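Local coordinates for aminoglycoside N(3)-acetyltransferase (Enterobacter cloacae, PDB 6NP3), which transfers an acetyl group from acetyl-CoA to the N3 amine of 2-deoxystreptamine antibiotics such as gentamicin, probably conferring resistance to them, at residues A[188-193]-A[197-202]. Numbering follows the deposited sequence.
Sequences SMPLLR and RVWVTT
P190 lies flat against the indole of W199: its CB stands 3.6 Å from the centroid of the six-membered ring, in a CH-pi contact over the face. The approach is 2° off the ring normal. CG and CD continue across the same face, CD reaching W199 CZ3 at 3.5 Å. The indole gets there because CG of W199 stands beside its own backbone N (chi1 -78°) and chi2 turns the plane broadside to the proline. S188 O meets the ring at its edge, and NE1 is tied down by a hydrogen bond to A81 O. S188 OG and T201 OG1 lie 2.8 Å apart, close enough for a hydrogen bond, though the geometry does not settle it.

S188, M189 and P190 are buried, whereas at the turn end L192, R193 and R197 are solvent-exposed. There R197, with CG anti to the backbone N, rests CG 4.0 Å from P190 CB; the bend at chi3 then takes the guanidinium to the carbonyls of W84 and Q82. On the other face L191 CD1 packs closely on V200 CG2, at 3.6 Å, and leads out to R193, whose extended side chain crosses V198 and V200 at about a right angle, with V200 CG2 3.5 Å above one face of the guanidinium, towards its rim.

Between the faces, M189 and V200 exchange two nearly straight backbone hydrogen bonds, as do L191 and V198. These alternate with the non-hydrogen-bonded pairs S188-T201, P190-W199 and L192-R197, the register of an antiparallel beta hairpin, here the two-stranded sheet of 184-193 and 196-205, separate from the enzyme's seven-stranded mixed sheet.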
loop_
_atom_site.group_PDB
_atom_site.type_symbol
_atom_site.label_atom_id
_atom_site.label_comp_id
_atom_site.label_asym_id
_atom_site.label_seq_id
_atom_site.Cartn_x
_atom_site.Cartn_y
_atom_site.Cartn_z
ATOM N N SER A 188 14.794 -12.059 3.777
ATOM C CA SER A 188 15.107 -12.734 2.533
ATOM C C SER A 188 13.827 -13.093 1.813
ATOM O O SER A 188 12.864 -13.546 2.435
ATOM C CB SER A 188 15.884 -14.023 2.806
ATOM O OG SER A 188 17.106 -13.751 3.475
ATOM N N MET A 189 13.844 -12.905 0.503
ATOM C CA MET A 189 12.712 -13.255 -0.328
ATOM C C MET A 189 13.161 -14.135 -1.481
ATOM O O MET A 189 14.231 -13.917 -2.058
ATOM C CB MET A 189 12.054 -11.992 -0.906
ATOM C CG MET A 189 11.435 -11.071 0.142
ATOM S SD MET A 189 9.899 -11.765 0.795
ATOM C CE MET A 189 10.164 -11.560 2.583
ATOM N N PRO A 190 12.319 -15.082 -1.893
ATOM C CA PRO A 190 12.648 -15.939 -3.041
ATOM C C PRO A 190 12.033 -15.375 -4.311
ATOM O O PRO A 190 10.801 -15.273 -4.422
ATOM C CB PRO A 190 12.028 -17.282 -2.638
ATOM C CG PRO A 190 10.817 -16.903 -1.839
ATOM C CD PRO A 190 11.089 -15.523 -1.216
ATOM N N LEU A 191 12.885 -14.939 -5.236
ATOM C CA LEU A 191 12.441 -14.308 -6.474
ATOM C C LEU A 191 12.583 -15.289 -7.630
ATOM O O LEU A 191 13.329 -16.269 -7.547
ATOM C CB LEU A 191 13.291 -13.077 -6.794
ATOM C CG LEU A 191 13.490 -11.993 -5.752
ATOM C CD1 LEU A 191 14.292 -10.836 -6.344
ATOM C CD2 LEU A 191 12.169 -11.507 -5.234
ATOM N N LEU A 192 11.895 -14.995 -8.731
ATOM C CA LEU A 192 12.118 -15.689 -9.996
ATOM C C LEU A 192 13.035 -14.832 -10.857
ATOM O O LEU A 192 12.768 -13.643 -11.062
ATOM C CB LEU A 192 10.810 -15.939 -10.748
ATOM C CG LEU A 192 9.940 -17.082 -10.234
ATOM C CD1 LEU A 192 8.624 -17.095 -10.995
ATOM C CD2 LEU A 192 10.655 -18.415 -10.339
ATOM N N ARG A 193 14.120 -15.428 -11.339
ATOM C CA ARG A 193 15.047 -14.768 -12.252
ATOM C C ARG A 193 15.347 -15.751 -13.376
ATOM O O ARG A 193 16.007 -16.774 -13.157
ATOM C CB ARG A 193 16.312 -14.335 -11.513
ATOM C CG ARG A 193 16.081 -13.081 -10.661
ATOM C CD ARG A 193 17.323 -12.624 -9.898
ATOM N NE ARG A 193 17.058 -11.401 -9.141
ATOM C CZ ARG A 193 17.903 -10.857 -8.273
ATOM N NH1 ARG A 193 19.073 -11.425 -8.033
ATOM N NH2 ARG A 193 17.577 -9.742 -7.638
ATOM N N ARG A 197 14.367 -20.032 -9.092
ATOM C CA ARG A 197 14.250 -19.392 -7.792
ATOM C C ARG A 197 15.614 -18.895 -7.330
ATOM O O ARG A 197 16.592 -19.650 -7.300
ATOM C CB ARG A 197 13.686 -20.374 -6.768
ATOM C CG ARG A 197 13.546 -19.772 -5.380
ATOM C CD ARG A 197 13.108 -20.789 -4.352
ATOM N NE ARG A 197 14.078 -21.870 -4.191
ATOM C CZ ARG A 197 13.909 -22.888 -3.366
ATOM N NH1 ARG A 197 12.828 -22.957 -2.624
ATOM N NH2 ARG A 197 14.823 -23.839 -3.284
ATOM N N VAL A 198 15.666 -17.630 -6.930
ATOM C CA VAL A 198 16.874 -17.020 -6.391
ATOM C C VAL A 198 16.508 -16.375 -5.063
ATOM O O VAL A 198 15.614 -15.523 -5.012
ATOM C CB VAL A 198 17.455 -15.958 -7.341
ATOM C CG1 VAL A 198 18.659 -15.269 -6.710
ATOM C CG2 VAL A 198 17.818 -16.576 -8.669
ATOM N N TRP A 199 17.196 -16.754 -3.999
ATOM C CA TRP A 199 17.003 -16.075 -2.731
ATOM C C TRP A 199 17.802 -14.781 -2.699
ATOM O O TRP A 199 18.990 -14.756 -3.044
ATOM C CB TRP A 199 17.420 -16.964 -1.577
ATOM C CG TRP A 199 16.408 -17.999 -1.229
ATOM C CD1 TRP A 199 16.410 -19.331 -1.595
ATOM C CD2 TRP A 199 15.245 -17.810 -0.421
ATOM N NE1 TRP A 199 15.331 -19.970 -1.040
ATOM C CE2 TRP A 199 14.576 -19.054 -0.350
ATOM C CE3 TRP A 199 14.681 -16.701 0.224
ATOM C CZ2 TRP A 199 13.416 -19.233 0.385
ATOM C CZ3 TRP A 199 13.538 -16.877 0.951
ATOM C CH2 TRP A 199 12.893 -18.130 1.008
ATOM N N VAL A 200 17.139 -13.703 -2.287
ATOM C CA VAL A 200 17.761 -12.392 -2.146
ATOM C C VAL A 200 17.584 -11.953 -0.700
ATOM O O VAL A 200 16.456 -11.915 -0.187
ATOM C CB VAL A 200 17.146 -11.362 -3.109
ATOM C CG1 VAL A 200 17.766 -9.981 -2.863
ATOM C CG2 VAL A 200 17.315 -11.799 -4.555
ATOM N N THR A 201 18.695 -11.664 -0.034
ATOM C CA THR A 201 18.698 -11.099 1.305
ATOM C C THR A 201 18.988 -9.610 1.200
ATOM O O THR A 201 19.883 -9.192 0.456
ATOM C CB THR A 201 19.747 -11.791 2.175
ATOM O OG1 THR A 201 19.481 -13.200 2.179
ATOM C CG2 THR A 201 19.703 -11.271 3.600
ATOM N N THR A 202 18.198 -8.812 1.910
ATOM C CA THR A 202 18.355 -7.369 1.849
ATOM C C THR A 202 18.101 -6.771 3.217
ATOM O O THR A 202 17.509 -7.401 4.086
ATOM C CB THR A 202 17.349 -6.755 0.859
ATOM O OG1 THR A 202 17.730 -5.411 0.554
ATOM C CG2 THR A 202 15.915 -6.743 1.424
#